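MaoC family protein (Mycobacterium tuberculosis H37Rv, PDB 3KHP) probably acts as a 3-hydroxyacyl-thioester dehydratase, interconverting 3-hydroxyacyl and 2-enoyl thioesters, as expected of a MaoC-type hydratase 2. Local coordinates at residues V52-G55 / F61-E64; L46-G51 / A78-P83; G236-A241 / A283-E288; I29-E34 / A88-T93. All coordinates share one frame; numbering follows the deposited sequence.

Contact 1 of 4, residues V52-G55 / F61-E64; sequences VGAG and FTTE
F61 approaches A54 with its CB alone: the methyl of A54 lies 4.3 Å from F61 CB, while the phenyl ring turns off in another direction. That ring packs on A49 of helix 42-51, on V243 of helix 231-245 and on L74, so A54 meets the root of the side chain and not its flat part.

T62 follows, and both branches of its side chain are used. CG2 is wedged against A54, 3.5 Å from A54 CB and 3.4 Å from A54 O. The other branch, OG1, donates to the carbonyl of the next residue, with T62 OG1 2.9 Å from G55 O. The bond meets the C=O at 135° and comes from above the carbonyl plane, 43° out of it. A chi1 of 52° is what sends OG1 to G55 while CG2 faces A54. A weak second bond links OG1 to D58 O, within the short link between the segments.

A54 and G55 come directly after the Schellman motif that ends helix 42-51. G53, with positive phi, is its C-prime residue, G53 N reaching back to I50 O and A54 N to A49 O; the chain then runs past the end of the short helix 59-62, where F61 and T62 lie.

T63 leaves helical geometry just beyond, its OG1 bonded to L59 O and S66 OG, and together with T62 it packs on L200 of the second subunit. E64 completes the segment at the dimer interface, its carboxylate forming salt bridges to R203 and R208 of the second subunit.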
loop_
_atom_site.group_PDB
_atom_site.type_symbol
_atom_site.label_atom_id
_atom_site.label_comp_id
_atom_site.label_asym_id
_atom_site.label_seq_id
_atom_site.Cartn_x
_atom_site.Cartn_y
_atom_site.Cartn_z
ATOM N N VAL A 52 -3.891 4.563 -5.137
ATOM C CA VAL A 52 -4.469 5.088 -6.351
ATOM C C VAL A 52 -3.497 6.038 -7.067
ATOM O O VAL A 52 -3.876 6.849 -7.923
ATOM C CB VAL A 52 -5.854 5.713 -6.092
ATOM C CG1 VAL A 52 -6.838 4.619 -5.644
ATOM C CG2 VAL A 52 -5.796 6.889 -5.074
ATOM N N GLY A 53 -2.225 5.880 -6.722
ATOM C CA GLY A 53 -1.153 6.386 -7.520
ATOM C C GLY A 53 -0.580 7.754 -7.150
ATOM O O GLY A 53 0.230 8.282 -7.886
ATOM N N ALA A 54 -1.044 8.332 -6.057
ATOM C CA ALA A 54 -0.510 9.569 -5.531
ATOM C C ALA A 54 0.922 9.312 -5.091
ATOM O O ALA A 54 1.195 8.277 -4.463
ATOM C CB ALA A 54 -1.367 10.026 -4.309
ATOM N N GLY A 55 1.815 10.269 -5.379
ATOM C CA GLY A 55 3.260 10.137 -5.101
ATOM C C GLY A 55 3.904 11.390 -4.485
ATOM O O GLY A 55 3.274 12.164 -3.737
ATOM N N PHE A 61 -1.622 14.438 -0.076
ATOM C CA PHE A 61 -2.293 13.121 -0.050
ATOM C C PHE A 61 -1.388 12.000 0.424
ATOM O O PHE A 61 -1.896 11.015 0.975
ATOM C CB PHE A 61 -2.870 12.811 -1.428
ATOM C CG PHE A 61 -3.851 13.842 -1.877
ATOM C CD1 PHE A 61 -5.050 14.014 -1.208
ATOM C CD2 PHE A 61 -3.578 14.669 -2.910
ATOM C CE1 PHE A 61 -5.963 15.002 -1.598
ATOM C CE2 PHE A 61 -4.477 15.646 -3.299
ATOM C CZ PHE A 61 -5.657 15.823 -2.632
ATOM N N THR A 62 -0.061 12.165 0.279
ATOM C CA THR A 62 0.886 11.095 0.658
ATOM C C THR A 62 1.740 11.340 1.925
ATOM O O THR A 62 2.556 10.498 2.311
ATOM C CB THR A 62 1.772 10.814 -0.517
ATOM O OG1 THR A 62 2.352 12.051 -0.978
ATOM C CG2 THR A 62 0.914 10.226 -1.642
ATOM N N THR A 63 1.537 12.479 2.580
ATOM C CA THR A 63 2.219 12.772 3.823
ATOM C C THR A 63 1.322 13.536 4.794
ATOM O O THR A 63 0.445 14.326 4.384
ATOM C CB THR A 63 3.511 13.618 3.615
ATOM O OG1 THR A 63 3.168 14.942 3.125
ATOM C CG2 THR A 63 4.503 12.905 2.675
ATOM N N GLU A 64 1.594 13.321 6.079
ATOM C CA GLU A 64 0.867 13.961 7.158
ATOM C C GLU A 64 1.646 15.023 7.924
ATOM O O GLU A 64 1.025 15.787 8.690
ATOM C CB GLU A 64 0.393 12.916 8.154
ATOM C CG GLU A 64 1.376 12.484 9.192
ATOM C CD GLU A 64 2.498 11.607 8.653
ATOM O OE1 GLU A 64 2.693 11.505 7.423
ATOM O OE2 GLU A 64 3.204 11.033 9.498
#

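Contact 2 of 4, residues L46-G51 / A78-P83; sequences LLYAIG and AVICCP
The Y48 ring and the I80 side chain cross obliquely, I80 CG1 coming to the CD1-CE1 side of the ring. This methylene sits equally far from two ring atoms, 3.9 Å from Y48 CD1 and 3.9 Å from Y48 CE1, so it straddles that bond and does not press on a single carbon. Y48 CG lies trans to its own backbone N (chi1 171°), which carries the ring out from helix 42-51 toward helix 78-81; the alpha carbons of Y48 and I80 remain 8.9 Å apart.

The contact joins two short helices packed near the large antiparallel sheet of the hot-dog fold: V79 also rests on Q104 and I106 of strand 103-108, and Y202 of helix 198-202 touches both Y48 and I80.

At the far end of the ring, V79 CG2 comes within 4.4 Å of Y48 OH, a loose contact. The hydroxyl finds its polar partner in T76 OG1, just ahead of helix 78-81, and Y77 adds an edge-to-face ring contact. Further along helix 42-51, L47 packs on R43 and I50 on L204, both of the second subunit.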
loop_
_atom_site.group_PDB
_atom_site.type_symbol
_atom_site.label_atom_id
_atom_site.label_comp_id
_atom_site.label_asym_id
_atom_site.label_seq_id
_atom_site.Cartn_x
_atom_site.Cartn_y
_atom_site.Cartn_z
ATOM N N LEU A 46 -3.249 7.463 3.856
ATOM C CA LEU A 46 -2.002 7.584 3.138
ATOM C C LEU A 46 -1.816 6.378 2.204
ATOM O O LEU A 46 -1.546 6.546 1.013
ATOM C CB LEU A 46 -0.820 7.669 4.126
ATOM C CG LEU A 46 -0.740 8.961 4.968
ATOM C CD1 LEU A 46 0.203 8.783 6.123
ATOM C CD2 LEU A 46 -0.408 10.204 4.116
ATOM N N LEU A 47 -1.967 5.171 2.752
ATOM C CA LEU A 47 -1.795 3.956 1.956
ATOM C C LEU A 47 -2.743 3.898 0.765
ATOM O O LEU A 47 -2.371 3.395 -0.313
ATOM C CB LEU A 47 -1.996 2.710 2.838
ATOM C CG LEU A 47 -1.740 1.371 2.157
ATOM C CD1 LEU A 47 -0.429 1.357 1.405
ATOM C CD2 LEU A 47 -1.777 0.213 3.182
ATOM N N TYR A 48 -3.962 4.399 0.969
ATOM C CA TYR A 48 -4.992 4.414 -0.084
ATOM C C TYR A 48 -4.526 5.369 -1.164
ATOM O O TYR A 48 -4.567 5.032 -2.343
ATOM C CB TYR A 48 -6.362 4.858 0.474
ATOM C CG TYR A 48 -7.395 5.096 -0.613
ATOM C CD1 TYR A 48 -8.142 4.045 -1.130
ATOM C CD2 TYR A 48 -7.625 6.349 -1.119
ATOM C CE1 TYR A 48 -9.030 4.233 -2.174
ATOM C CE2 TYR A 48 -8.545 6.544 -2.152
ATOM C CZ TYR A 48 -9.258 5.485 -2.646
ATOM O OH TYR A 48 -10.178 5.665 -3.632
ATOM N N ALA A 49 -4.138 6.579 -0.770
ATOM C CA ALA A 49 -3.621 7.558 -1.727
ATOM C C ALA A 49 -2.519 6.947 -2.621
ATOM O O ALA A 49 -2.564 7.082 -3.819
ATOM C CB ALA A 49 -3.071 8.815 -1.000
ATOM N N ILE A 50 -1.511 6.313 -2.032
ATOM C CA ILE A 50 -0.431 5.710 -2.835
ATOM C C ILE A 50 -1.039 4.603 -3.680
ATOM O O ILE A 50 -0.693 4.461 -4.816
ATOM C CB ILE A 50 0.689 5.160 -1.953
ATOM C CG1 ILE A 50 1.447 6.310 -1.275
ATOM C CG2 ILE A 50 1.659 4.305 -2.755
ATOM C CD1 ILE A 50 2.201 5.858 0.040
ATOM N N GLY A 51 -2.010 3.877 -3.108
ATOM C CA GLY A 51 -2.766 2.861 -3.814
ATOM C C GLY A 51 -3.365 3.338 -5.114
ATOM O O GLY A 51 -3.349 2.608 -6.097
ATOM N N ALA A 78 -14.304 7.171 0.176
ATOM C CA ALA A 78 -15.637 6.734 0.648
ATOM C C ALA A 78 -15.931 5.267 0.288
ATOM O O ALA A 78 -16.632 4.607 1.011
ATOM C CB ALA A 78 -16.728 7.609 0.122
ATOM N N VAL A 79 -15.357 4.756 -0.786
ATOM C CA VAL A 79 -15.595 3.373 -1.154
ATOM C C VAL A 79 -14.969 2.370 -0.199
ATOM O O VAL A 79 -15.439 1.239 -0.126
ATOM C CB VAL A 79 -15.197 3.065 -2.602
ATOM C CG1 VAL A 79 -15.951 4.013 -3.585
ATOM C CG2 VAL A 79 -13.691 3.090 -2.787
ATOM N N ILE A 80 -13.999 2.806 0.614
ATOM C CA ILE A 80 -13.395 1.949 1.588
ATOM C C ILE A 80 -13.977 2.097 2.983
ATOM O O ILE A 80 -14.189 1.105 3.649
ATOM C CB ILE A 80 -11.907 2.223 1.700
ATOM C CG1 ILE A 80 -11.223 2.128 0.323
ATOM C CG2 ILE A 80 -11.283 1.274 2.735
ATOM C CD1 ILE A 80 -11.334 0.715 -0.367
ATOM N N CYS A 81 -14.229 3.329 3.437
ATOM C CA CYS A 81 -14.822 3.594 4.769
ATOM C C CYS A 81 -16.337 3.693 4.787
ATOM O O CYS A 81 -16.934 3.844 5.858
ATOM C CB CYS A 81 -14.263 4.895 5.398
ATOM S SG CYS A 81 -14.566 6.374 4.465
ATOM N N CYS A 82 -16.965 3.669 3.630
ATOM C CA CYS A 82 -18.435 3.693 3.571
ATOM C C CYS A 82 -18.981 2.776 2.489
ATOM O O CYS A 82 -19.785 3.215 1.675
ATOM C CB CYS A 82 -18.937 5.121 3.320
ATOM S SG CYS A 82 -20.740 5.362 3.616
ATOM N N PRO A 83 -18.550 1.505 2.478
ATOM C CA PRO A 83 -18.906 0.611 1.387
ATOM C C PRO A 83 -20.377 0.181 1.450
ATOM O O PRO A 83 -20.843 -0.193 2.505
ATOM C CB PRO A 83 -17.989 -0.603 1.612
ATOM C CG PRO A 83 -17.693 -0.605 3.018
ATOM C CD PRO A 83 -17.833 0.793 3.545
#

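Contact 3 of 4, residues G236-A241 / A283-E288; sequences GVAGRA and AVFRTE
T287 OG1 is hydrogen-bonded to T273 OG1 on the adjacent strand 271-279, and the same oxygen comes within 3.4 Å of A238 CB, the methyl that helix 231-245 turns toward the sheet. The hydroxyl is swung beside the backbone N of T287 (chi1 -55°), which sets OG1, and not CG2, nearest the alanine.

F285, two residues earlier on strand 282-289, also reaches this methyl. F285 CE1 is 4.1 Å from A238 CB, and the ring meets it obliquely. With chi1 at 75° the phenyl occupies the crowded position between its backbone N and carbonyl carbon. R286, between them, leaves the strand away from the helix at its CB, and its guanidinium makes a cation-pi contact with F181.

This is the helix-on-sheet core of a hot-dog fold, the long helix lying against an antiparallel sheet. The small side chain of A238 is consistent with the close approach of 6.7 Å between the CA atoms of A238 and T287, and L301 of strand 298-308 packs on both residues. Because the buried hydroxyl of T287 already has its partner within the sheet, it can probably lie against the A238 methyl without a partner from the helix, and the contact rests on van der Waals packing.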
loop_
_atom_site.group_PDB
_atom_site.type_symbol
_atom_site.label_atom_id
_atom_site.label_comp_id
_atom_site.label_asym_id
_atom_site.label_seq_id
_atom_site.Cartn_x
_atom_site.Cartn_y
_atom_site.Cartn_z
ATOM N N GLY A 236 -10.432 5.638 -8.326
ATOM C CA GLY A 236 -9.594 6.536 -7.520
ATOM C C GLY A 236 -8.598 7.352 -8.343
ATOM O O GLY A 236 -8.308 8.494 -8.003
ATOM N N VAL A 237 -8.076 6.773 -9.422
ATOM C CA VAL A 237 -7.127 7.485 -10.274
ATOM C C VAL A 237 -7.860 8.603 -11.008
ATOM O O VAL A 237 -7.434 9.753 -10.955
ATOM C CB VAL A 237 -6.403 6.587 -11.284
ATOM C CG1 VAL A 237 -5.556 7.440 -12.184
ATOM C CG2 VAL A 237 -5.517 5.505 -10.566
ATOM N N ALA A 238 -8.988 8.273 -11.639
ATOM C CA ALA A 238 -9.825 9.299 -12.253
ATOM C C ALA A 238 -10.181 10.344 -11.191
ATOM O O ALA A 238 -10.218 11.529 -11.487
ATOM C CB ALA A 238 -11.086 8.721 -12.874
ATOM N N GLY A 239 -10.436 9.898 -9.967
ATOM C CA GLY A 239 -10.754 10.807 -8.866
ATOM C C GLY A 239 -9.661 11.838 -8.547
ATOM O O GLY A 239 -9.955 12.971 -8.176
ATOM N N ARG A 240 -8.407 11.416 -8.665
ATOM C CA ARG A 240 -7.266 12.295 -8.468
ATOM C C ARG A 240 -7.218 13.312 -9.591
ATOM O O ARG A 240 -6.978 14.501 -9.345
ATOM C CB ARG A 240 -5.947 11.521 -8.467
ATOM C CG ARG A 240 -5.600 10.860 -7.167
ATOM C CD ARG A 240 -4.078 10.742 -6.988
ATOM N NE ARG A 240 -3.573 9.728 -7.874
ATOM C CZ ARG A 240 -2.659 9.874 -8.817
ATOM N NH1 ARG A 240 -2.039 11.028 -9.046
ATOM N NH2 ARG A 240 -2.360 8.809 -9.552
ATOM N N ALA A 241 -7.424 12.845 -10.820
ATOM C CA ALA A 241 -7.462 13.757 -11.959
ATOM C C ALA A 241 -8.569 14.815 -11.764
ATOM O O ALA A 241 -8.387 15.978 -12.124
ATOM C CB ALA A 241 -7.638 13.017 -13.230
ATOM N N ALA A 283 -19.685 18.631 -14.072
ATOM C CA ALA A 283 -18.934 18.229 -15.234
ATOM C C ALA A 283 -19.247 16.784 -15.554
ATOM O O ALA A 283 -19.818 16.082 -14.724
ATOM C CB ALA A 283 -17.440 18.409 -14.977
ATOM N N VAL A 284 -18.836 16.355 -16.747
ATOM C CA VAL A 284 -18.925 14.976 -17.139
ATOM C C VAL A 284 -17.561 14.519 -17.589
ATOM O O VAL A 284 -16.724 15.350 -17.932
ATOM C CB VAL A 284 -19.998 14.739 -18.252
ATOM C CG1 VAL A 284 -21.382 15.038 -17.707
ATOM C CG2 VAL A 284 -19.709 15.566 -19.516
ATOM N N PHE A 285 -17.330 13.210 -17.587
ATOM C CA PHE A 285 -16.027 12.684 -17.974
ATOM C C PHE A 285 -16.010 11.243 -18.445
ATOM O O PHE A 285 -16.937 10.482 -18.232
ATOM C CB PHE A 285 -15.017 12.841 -16.813
ATOM C CG PHE A 285 -15.227 11.859 -15.686
ATOM C CD1 PHE A 285 -14.514 10.664 -15.649
ATOM C CD2 PHE A 285 -16.157 12.106 -14.689
ATOM C CE1 PHE A 285 -14.700 9.749 -14.611
ATOM C CE2 PHE A 285 -16.355 11.202 -13.665
ATOM C CZ PHE A 285 -15.629 10.016 -13.619
ATOM N N ARG A 286 -14.911 10.886 -19.088
ATOM C CA ARG A 286 -14.553 9.502 -19.303
ATOM C C ARG A 286 -13.111 9.315 -18.935
ATOM O O ARG A 286 -12.329 10.261 -18.972
ATOM C CB ARG A 286 -14.699 9.103 -20.758
ATOM C CG ARG A 286 -16.090 9.131 -21.263
ATOM C CD ARG A 286 -16.204 8.422 -22.635
ATOM N NE ARG A 286 -16.241 9.387 -23.713
ATOM C CZ ARG A 286 -17.347 9.880 -24.274
ATOM N NH1 ARG A 286 -18.562 9.499 -23.893
ATOM N NH2 ARG A 286 -17.223 10.772 -25.239
ATOM N N THR A 287 -12.764 8.068 -18.629
ATOM C CA THR A 287 -11.369 7.659 -18.548
ATOM C C THR A 287 -11.099 6.599 -19.606
ATOM O O THR A 287 -11.916 5.730 -19.793
ATOM C CB THR A 287 -11.070 7.177 -17.156
ATOM O OG1 THR A 287 -11.435 8.224 -16.243
ATOM C CG2 THR A 287 -9.606 6.846 -17.003
ATOM N N GLU A 288 -9.960 6.690 -20.284
ATOM C CA GLU A 288 -9.608 5.807 -21.383
ATOM C C GLU A 288 -8.149 5.440 -21.304
ATOM O O GLU A 288 -7.373 6.128 -20.667
ATOM C CB GLU A 288 -9.784 6.495 -22.758
ATOM C CG GLU A 288 -10.928 7.466 -22.894
ATOM C CD GLU A 288 -10.915 8.322 -24.205
ATOM O OE1 GLU A 288 -9.838 8.756 -24.701
ATOM O OE2 GLU A 288 -12.035 8.567 -24.703
#

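Contact 4 of 4, residues I29-E34 / A88-T93; sequences IGAVTE and AAKVGT
The lead-in to strand 36-40, outermost in this chain's sheet, runs beside strand 116-129, and a turn at 88-91 leans on it from the loop that precedes strand 103-108. A31 and K90 make the main contact. The methyl A31 CB lies alongside the CB, CG and CD methylenes of the lysine, 3.7 Å from K90 CB, 3.8 Å from K90 CG and 4.0 Å from K90 CD. The bend at chi2 (-70°) folds the lysine chain along the loop instead of straight outward, and K90 CE ends 3.6 Å from V32 O. The methylene next to the ammonium group is probably slightly polarised, which would suit a carbonyl neighbour.

Both sides have backbone support. A88 O accepts from V91 N at 2.8 Å and from G92 N at 3.1 Å, closing the turn that contains K90. V91 is buried against V124 and I127 of strand 116-129. On the other segment G30 and A31 bond to V124 and T33 to T122, while T33 OG1 reaches T122 OG1.

V32 and K90 are exposed, and their contact lies at the protein surface. The arrangement is that of a loop continuing the pairing at the margin of an antiparallel sheet, with the turn 88-92 packed against it.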
loop_
_atom_site.group_PDB
_atom_site.type_symbol
_atom_site.label_atom_id
_atom_site.label_comp_id
_atom_site.label_asym_id
_atom_site.label_seq_id
_atom_site.Cartn_x
_atom_site.Cartn_y
_atom_site.Cartn_z
ATOM N N ILE A 29 -35.789 -5.556 -1.734
ATOM C CA ILE A 29 -35.610 -4.131 -1.922
ATOM C C ILE A 29 -36.003 -3.437 -0.624
ATOM O O ILE A 29 -37.084 -3.669 -0.113
ATOM C CB ILE A 29 -36.484 -3.571 -3.072
ATOM C CG1 ILE A 29 -36.012 -4.101 -4.429
ATOM C CG2 ILE A 29 -36.489 -2.012 -3.061
ATOM C CD1 ILE A 29 -36.910 -3.654 -5.582
ATOM N N GLY A 30 -35.116 -2.611 -0.082
ATOM C CA GLY A 30 -35.386 -1.906 1.171
ATOM C C GLY A 30 -34.734 -2.585 2.345
ATOM O O GLY A 30 -34.627 -1.982 3.415
ATOM N N ALA A 31 -34.296 -3.836 2.182
ATOM C CA ALA A 31 -33.592 -4.534 3.286
ATOM C C ALA A 31 -32.298 -3.781 3.675
ATOM O O ALA A 31 -31.675 -3.156 2.835
ATOM C CB ALA A 31 -33.274 -5.954 2.924
ATOM N N VAL A 32 -31.931 -3.828 4.948
ATOM C CA VAL A 32 -30.863 -2.985 5.467
ATOM C C VAL A 32 -30.049 -3.721 6.493
ATOM O O VAL A 32 -30.565 -4.621 7.171
ATOM C CB VAL A 32 -31.396 -1.711 6.174
ATOM C CG1 VAL A 32 -32.220 -0.898 5.266
ATOM C CG2 VAL A 32 -32.181 -2.096 7.387
ATOM N N THR A 33 -28.783 -3.323 6.608
ATOM C CA THR A 33 -27.842 -3.928 7.527
ATOM C C THR A 33 -27.816 -3.103 8.797
ATOM O O THR A 33 -28.223 -1.960 8.805
ATOM C CB THR A 33 -26.398 -3.978 6.914
ATOM O OG1 THR A 33 -26.026 -2.687 6.400
ATOM C CG2 THR A 33 -26.333 -5.001 5.782
ATOM N N GLU A 34 -27.331 -3.690 9.871
ATOM C CA GLU A 34 -27.147 -2.961 11.113
ATOM C C GLU A 34 -25.937 -2.035 10.996
ATOM O O GLU A 34 -25.051 -2.274 10.178
ATOM C CB GLU A 34 -26.944 -3.955 12.260
ATOM C CG GLU A 34 -28.191 -4.845 12.530
ATOM C CD GLU A 34 -29.313 -4.116 13.283
ATOM O OE1 GLU A 34 -29.101 -3.019 13.839
ATOM O OE2 GLU A 34 -30.418 -4.669 13.360
ATOM N N ALA A 88 -25.617 -6.541 -0.114
ATOM C CA ALA A 88 -25.769 -7.592 -1.145
ATOM C C ALA A 88 -26.241 -8.900 -0.546
ATOM O O ALA A 88 -27.033 -9.600 -1.158
ATOM C CB ALA A 88 -24.475 -7.816 -1.941
ATOM N N ALA A 89 -25.772 -9.201 0.654
ATOM C CA ALA A 89 -26.127 -10.438 1.342
ATOM C C ALA A 89 -27.645 -10.584 1.577
ATOM O O ALA A 89 -28.133 -11.685 1.790
ATOM C CB ALA A 89 -25.362 -10.544 2.682
ATOM N N LYS A 90 -28.362 -9.466 1.558
ATOM C CA LYS A 90 -29.824 -9.457 1.660
ATOM C C LYS A 90 -30.532 -9.936 0.381
ATOM O O LYS A 90 -31.682 -10.361 0.445
ATOM C CB LYS A 90 -30.325 -8.048 2.043
ATOM C CG LYS A 90 -29.854 -7.547 3.432
ATOM C CD LYS A 90 -30.522 -8.319 4.584
ATOM C CE LYS A 90 -29.898 -7.960 5.950
ATOM N NZ LYS A 90 -30.274 -8.960 7.005
ATOM N N VAL A 91 -29.832 -9.867 -0.754
ATOM C CA VAL A 91 -30.416 -10.075 -2.083
ATOM C C VAL A 91 -30.117 -11.469 -2.559
ATOM O O VAL A 91 -31.014 -12.198 -3.047
ATOM C CB VAL A 91 -29.804 -9.125 -3.059
ATOM C CG1 VAL A 91 -30.332 -9.358 -4.479
ATOM C CG2 VAL A 91 -30.002 -7.672 -2.570
ATOM N N GLY A 92 -28.839 -11.833 -2.412
ATOM C CA GLY A 92 -28.343 -13.155 -2.728
ATOM C C GLY A 92 -26.902 -13.325 -2.280
ATOM O O GLY A 92 -26.425 -12.612 -1.400
ATOM N N THR A 93 -26.204 -14.264 -2.902
ATOM C CA THR A 93 -24.843 -14.607 -2.482
ATOM C C THR A 93 -23.766 -14.246 -3.509
ATOM O O THR A 93 -22.601 -14.596 -3.350
ATOM C CB THR A 93 -24.767 -16.074 -2.205
ATOM O OG1 THR A 93 -25.109 -16.781 -3.410
ATOM C CG2 THR A 93 -25.739 -16.442 -1.031
#

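In the fold
Contacts 1 and 2 share helix 42-51, their centres 11 Å apart: contact 1 follows the C-terminal end of that helix, contact 2 uses its side. Both lie in the hydratase 2 N-terminal domain and touch the second subunit. Contact 3, in the MaoC-like domain, joins helix 231-245 to strand 282-289 of the antiparallel sheet; R240 NE, 2.9 Å from V52 O, links it to contact 1, whose centre is about 17 Å away. Contact 4 lies at the remote sheet margin, about 34 Å from contact 1 between centres. Along the chain, contact 4 encloses contact 2, which encloses contact 1, and contact 3 follows. R240 thus ties together the two hot-dog halves, an arrangement as in hydratase 2 enzymes.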